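Local coordinates for cytochrome c' (Thermochromatium tepidum, PDB 3VRC), which binds a covalently attached heme c and probably takes part in electron transfer, as a cytochrome c' of a thermophilic purple photosynthetic bacterium, at residues 71-74 against 75-79; 28-31 against 32-36. One frame throughout, in Å; residues are numbered along the deposited sequence.

Overall arrangement
Both contacts lie in connections of the antiparallel four-helix bundle that characterises cytochromes c'. Contact 2 comes first along the chain. It is the short connection between helix 5-31 and helix 36-50. Contact 1 follows, at the end of the long loop after helix 36-50, where the short helix 75-78 starts. The two are on opposite sides of the chain's centre, with their centres about 35 Å apart and their nearest atoms about 20 Å apart. Contact 1 belongs to the heme end and holds part of the heme pocket. Contact 2 is remote from the annotated sites. One therefore helps form the cofactor site, while the other joins two bundle helices at the far end.

Contact 1: 71-74 against 75-79; sequences TRAK and PELFQ. With HEC (heme c), chain L.
Ala73 and Lys74 meet the short, weakly bonded helical turn 75-78, in the loop that lines the heme pocket of this four-helix bundle cytochrome beside one propionate. Just before it, Thr71 forms an ST turn.

The apolar contacts start at Ala73. Its CB lies 3.8 Å from Phe78 CE2, approaching the ring obliquely. The same methyl is 4.2 Å from Leu77 CD1. Leu77 CD1 also reaches the heme methyl CMD, 3.4 Å away; a chi1 of -175° points the side chain away from the backbone N, and chi2 turns the CD1 branch to the heme. Its other branch, CD2, lies over the centre of the Phe78 ring. Tyr58 also touches both Leu77 and Phe78.

Two bonds shape the chain. Leu77 N donates to Lys74 O at 2.9 Å, from above the carbonyl plane. The bond that makes the ST turn, Ala73 N to Thr71 OG1, is straighter, 169° at the hydrogen.

Two charged side chains, Lys74 and Glu76, cross at a slant, and Glu76 OE1 touches Lys74 CB at 3.4 Å. Their charged atoms do not meet.

The polar contacts to heme use one propionate. Thr71 OG1 donates to O2D and also takes a bond from Arg12, which binds heme as well. This hydroxyl therefore links the propionate, Arg12 and the turn backbone. The Arg72 side chain turns to the chain end, where NE bonds to Ala130 O. Arg72 N donates to the other oxygen of the same propionate, HEC O1D, at 2.8 Å, 171° at the hydrogen.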
loop_
_atom_site.group_PDB
_atom_site.type_symbol
_atom_site.label_atom_id
_atom_site.label_comp_id
_atom_site.label_asym_id
_atom_site.label_seq_id
_atom_site.Cartn_x
_atom_site.Cartn_y
_atom_site.Cartn_z
ATOM N N THR B 71 -6.442 17.995 1.679
ATOM C CA THR B 71 -5.672 17.306 2.677
ATOM C C THR B 71 -6.318 17.401 4.042
ATOM O O THR B 71 -6.933 18.422 4.361
ATOM C CB THR B 71 -4.192 17.806 2.684
ATOM O OG1 THR B 71 -3.496 17.023 3.642
ATOM C CG2 THR B 71 -4.012 19.298 3.074
ATOM N N ARG B 72 -6.178 16.340 4.839
ATOM C CA ARG B 72 -6.538 16.368 6.233
ATOM C C ARG B 72 -5.338 16.567 7.147
ATOM O O ARG B 72 -5.505 16.468 8.398
ATOM C CB ARG B 72 -7.244 15.043 6.584
ATOM C CG ARG B 72 -8.635 14.944 5.937
ATOM C CD ARG B 72 -9.312 13.581 6.085
ATOM N NE ARG B 72 -9.559 13.258 7.494
ATOM C CZ ARG B 72 -9.966 12.069 7.926
ATOM N NH1 ARG B 72 -10.201 11.052 7.077
ATOM N NH2 ARG B 72 -10.131 11.901 9.234
ATOM N N ALA B 73 -4.148 16.840 6.611
ATOM C CA ALA B 73 -3.031 17.155 7.446
ATOM C C ALA B 73 -3.226 18.517 8.117
ATOM O O ALA B 73 -3.455 19.507 7.425
ATOM C CB ALA B 73 -1.753 17.136 6.638
ATOM N N LYS B 74 -3.107 18.588 9.437
ATOM C CA LYS B 74 -3.322 19.868 10.143
ATOM C C LYS B 74 -2.064 20.713 10.026
ATOM O O LYS B 74 -0.940 20.243 9.910
ATOM C CB LYS B 74 -3.565 19.576 11.612
ATOM C CG LYS B 74 -4.936 18.970 11.883
ATOM C CD LYS B 74 -5.275 18.870 13.390
ATOM C CE LYS B 74 -6.723 18.553 13.613
ATOM N NZ LYS B 74 -7.036 18.601 15.062
ATOM N N PRO B 75 -2.241 22.048 10.175
ATOM C CA PRO B 75 -1.043 22.910 10.273
ATOM C C PRO B 75 -0.045 22.461 11.370
ATOM O O PRO B 75 1.167 22.600 11.188
ATOM C CB PRO B 75 -1.613 24.301 10.519
ATOM C CG PRO B 75 -3.089 24.175 10.607
ATOM C CD PRO B 75 -3.513 22.780 10.255
ATOM N N GLU B 76 -0.603 21.921 12.459
ATOM C CA GLU B 76 0.275 21.460 13.542
ATOM C C GLU B 76 1.301 20.455 13.028
ATOM O O GLU B 76 2.407 20.349 13.578
ATOM C CB GLU B 76 -0.515 20.844 14.678
ATOM C CG GLU B 76 -1.255 21.869 15.543
ATOM C CD GLU B 76 -2.704 22.188 15.125
ATOM O OE1 GLU B 76 -3.064 22.082 13.912
ATOM O OE2 GLU B 76 -3.516 22.581 16.052
ATOM N N LEU B 77 0.956 19.632 12.036
ATOM C CA LEU B 77 1.864 18.598 11.570
ATOM C C LEU B 77 3.168 19.287 11.037
ATOM O O LEU B 77 4.291 18.916 11.393
ATOM C CB LEU B 77 1.207 17.819 10.422
ATOM C CG LEU B 77 1.988 16.613 9.910
ATOM C CD1 LEU B 77 1.075 15.623 9.279
ATOM C CD2 LEU B 77 3.023 17.022 8.903
ATOM N N PHE B 78 2.991 20.330 10.200
ATOM C CA PHE B 78 4.110 20.979 9.557
ATOM C C PHE B 78 4.920 21.834 10.536
ATOM O O PHE B 78 6.086 22.116 10.271
ATOM C CB PHE B 78 3.619 21.792 8.390
ATOM C CG PHE B 78 2.906 20.905 7.381
ATOM C CD1 PHE B 78 3.644 20.225 6.415
ATOM C CD2 PHE B 78 1.509 20.705 7.460
ATOM C CE1 PHE B 78 3.032 19.337 5.501
ATOM C CE2 PHE B 78 0.891 19.821 6.575
ATOM C CZ PHE B 78 1.652 19.165 5.557
ATOM N N GLN B 79 4.339 22.151 11.687
ATOM C CA GLN B 79 5.010 22.880 12.767
ATOM C C GLN B 79 5.818 21.950 13.676
ATOM O O GLN B 79 6.526 22.445 14.555
ATOM C CB GLN B 79 4.000 23.633 13.625
ATOM C CG GLN B 79 3.150 24.683 12.940
ATOM C CD GLN B 79 1.846 24.950 13.749
ATOM O OE1 GLN B 79 1.737 24.721 14.968
ATOM N NE2 GLN B 79 0.858 25.363 13.053
HETATM FE FE HEC L . -3.083 8.030 9.092
HETATM C CHA HEC L . -4.876 10.086 6.968
HETATM C CHB HEC L . -5.226 5.430 8.424
HETATM C CHC HEC L . -1.006 5.882 10.725
HETATM C CHD HEC L . -0.965 10.619 9.732
HETATM N NA HEC L . -4.805 7.815 7.957
HETATM C C1A HEC L . -5.373 8.756 7.158
HETATM C C2A HEC L . -6.596 8.274 6.624
HETATM C C3A HEC L . -6.734 6.925 7.051
HETATM C C4A HEC L . -5.546 6.695 7.834
HETATM C CMA HEC L . -7.775 5.932 6.710
HETATM C CAA HEC L . -7.586 9.081 5.845
HETATM C CBA HEC L . -7.915 8.569 4.526
HETATM C CGA HEC L . -6.651 8.569 3.740
HETATM O O1A HEC L . -6.481 7.544 2.987
HETATM O O2A HEC L . -5.836 9.499 3.721
HETATM N NB HEC L . -3.094 6.016 9.447
HETATM C C1B HEC L . -4.039 5.139 9.135
HETATM C C2B HEC L . -3.807 3.831 9.707
HETATM C C3B HEC L . -2.565 3.973 10.330
HETATM C C4B HEC L . -2.145 5.344 10.150
HETATM C CMB HEC L . -4.651 2.635 9.605
HETATM C CAB HEC L . -1.761 2.978 11.148
HETATM C CBB HEC L . -1.699 1.586 10.655
HETATM N NC HEC L . -1.293 8.216 10.056
HETATM C C1C HEC L . -0.593 7.231 10.702
HETATM C C2C HEC L . 0.584 7.751 11.392
HETATM C C3C HEC L . 0.577 9.125 11.067
HETATM C C4C HEC L . -0.608 9.362 10.264
HETATM C CMC HEC L . 1.476 6.921 12.234
HETATM C CAC HEC L . 1.529 10.207 11.511
HETATM C CBC HEC L . 2.878 9.749 11.980
HETATM N ND HEC L . -2.970 9.960 8.535
HETATM C C1D HEC L . -2.030 10.877 8.867
HETATM C C2D HEC L . -2.226 12.147 8.237
HETATM C C3D HEC L . -3.292 11.994 7.389
HETATM C C4D HEC L . -3.713 10.596 7.571
HETATM C CMD HEC L . -1.403 13.396 8.469
HETATM C CAD HEC L . -3.889 12.952 6.403
HETATM C CBD HEC L . -3.192 12.795 5.024
HETATM C CGD HEC L . -3.656 13.836 4.019
HETATM O O1D HEC L . -4.905 14.006 3.903
HETATM O O2D HEC L . -2.791 14.481 3.407
#

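Contact 2: 28-31 against 32-36; sequences ANLE and GEYNA
Asn29 reaches from the last turn of helix 5-31 to the backbone of Asn35, across the short connection to helix 36-50. Its OD1 accepts from Asn35 N at 2.8 Å, with the donor tilted 26° from the carbonyl plane. Asn29 CG lies beside the backbone N and opposite the carbonyl carbon (chi1 -84°), which lets OD1 meet Asn35 N. The two asparagine side chains run side by side, their amide planes 70° apart. Asn29 O lies at the edge of the Tyr34 ring, 3.7 Å from CD1, and also meets Tyr34 CA in a CH-O contact. Leu30 CD2 packs against Tyr34 CE1 at 4.0 Å, and both side chains continue onto Val110 of helix 107-128. Gly32, the first residue to leave the helix, gives a weak bond from its N to Ala28 O.

A water donates to Ala28 O at 2.6 Å and to Glu33 O at 2.7 Å, bridging the helix end and the turn.

Asn35 is the N-cap of helix 36-50, and its OD1 makes weak bonds to Asp37 N and Gln38 N. The buried Asn29 amide is satisfied at both ends, ND2 by Lys25 O and Gln38 OE1, which fixes its rotation and links the two helices.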
loop_
_atom_site.group_PDB
_atom_site.type_symbol
_atom_site.label_atom_id
_atom_site.label_comp_id
_atom_site.label_asym_id
_atom_site.label_seq_id
_atom_site.Cartn_x
_atom_site.Cartn_y
_atom_site.Cartn_z
ATOM N N ALA B 28 -11.020 -8.114 11.735
ATOM C CA ALA B 28 -12.069 -9.083 11.460
ATOM C C ALA B 28 -11.690 -10.495 11.786
ATOM O O ALA B 28 -12.487 -11.282 12.291
ATOM C CB ALA B 28 -12.549 -8.985 10.011
ATOM N N ASN B 29 -10.442 -10.850 11.491
ATOM C CA ASN B 29 -9.924 -12.198 11.804
ATOM C C ASN B 29 -9.808 -12.410 13.293
ATOM O O ASN B 29 -10.001 -13.535 13.773
ATOM C CB ASN B 29 -8.580 -12.391 11.132
ATOM C CG ASN B 29 -8.731 -12.827 9.684
ATOM O OD1 ASN B 29 -8.905 -14.011 9.408
ATOM N ND2 ASN B 29 -8.692 -11.887 8.740
ATOM N N LEU B 30 -9.387 -11.388 14.044
ATOM C CA LEU B 30 -9.339 -11.519 15.487
ATOM C C LEU B 30 -10.699 -11.668 16.106
ATOM O O LEU B 30 -10.820 -12.454 17.105
ATOM C CB LEU B 30 -8.578 -10.315 16.079
ATOM C CG LEU B 30 -7.098 -10.248 15.786
ATOM C CD1 LEU B 30 -6.543 -8.896 16.163
ATOM C CD2 LEU B 30 -6.292 -11.412 16.394
ATOM N N GLU B 31 -11.705 -10.968 15.606
ATOM C CA GLU B 31 -13.030 -10.952 16.200
ATOM C C GLU B 31 -13.832 -12.169 15.829
ATOM O O GLU B 31 -14.740 -12.490 16.514
ATOM C CB GLU B 31 -13.722 -9.653 15.808
ATOM C CG GLU B 31 -13.021 -8.502 16.532
ATOM C CD GLU B 31 -13.563 -7.099 16.310
ATOM O OE1 GLU B 31 -14.375 -6.910 15.375
ATOM O OE2 GLU B 31 -13.145 -6.192 17.095
ATOM N N GLY B 32 -13.530 -12.840 14.753
ATOM C CA GLY B 32 -14.255 -13.984 14.264
ATOM C C GLY B 32 -13.343 -15.169 14.093
ATOM O O GLY B 32 -12.476 -15.435 14.900
ATOM N N GLU B 33 -13.523 -15.900 12.994
ATOM C CA GLU B 33 -12.673 -17.016 12.655
ATOM C C GLU B 33 -11.340 -16.466 12.178
ATOM O O GLU B 33 -11.285 -15.549 11.344
ATOM C CB GLU B 33 -13.272 -17.894 11.552
ATOM C CG GLU B 33 -12.447 -19.181 11.405
ATOM C CD GLU B 33 -13.182 -20.355 10.743
ATOM O OE1 GLU B 33 -14.342 -20.246 10.291
ATOM O OE2 GLU B 33 -12.603 -21.463 10.687
ATOM N N TYR B 34 -10.218 -17.015 12.646
ATOM C CA TYR B 34 -8.896 -16.538 12.356
ATOM C C TYR B 34 -8.271 -17.279 11.193
ATOM O O TYR B 34 -8.096 -18.496 11.246
ATOM C CB TYR B 34 -7.993 -16.706 13.600
ATOM C CG TYR B 34 -6.643 -16.065 13.499
ATOM C CD1 TYR B 34 -6.482 -14.694 13.764
ATOM C CD2 TYR B 34 -5.530 -16.793 13.155
ATOM C CE1 TYR B 34 -5.254 -14.102 13.677
ATOM C CE2 TYR B 34 -4.261 -16.202 13.065
ATOM C CZ TYR B 34 -4.172 -14.850 13.312
ATOM O OH TYR B 34 -2.933 -14.222 13.187
ATOM N N ASN B 35 -7.960 -16.543 10.120
ATOM C CA ASN B 35 -7.302 -17.058 8.948
ATOM C C ASN B 35 -5.906 -16.564 8.951
ATOM O O ASN B 35 -5.614 -15.426 8.556
ATOM C CB ASN B 35 -8.089 -16.595 7.725
ATOM C CG ASN B 35 -7.441 -17.049 6.428
ATOM O OD1 ASN B 35 -6.350 -17.594 6.398
ATOM N ND2 ASN B 35 -8.134 -16.809 5.319
ATOM N N ALA B 36 -4.983 -17.365 9.471
ATOM C CA ALA B 36 -3.632 -16.937 9.679
ATOM C C ALA B 36 -2.968 -16.434 8.423
ATOM O O ALA B 36 -2.194 -15.472 8.473
ATOM C CB ALA B 36 -2.800 -18.066 10.309
HETATM O O HOH W 1 -13.085 -13.529 11.188
#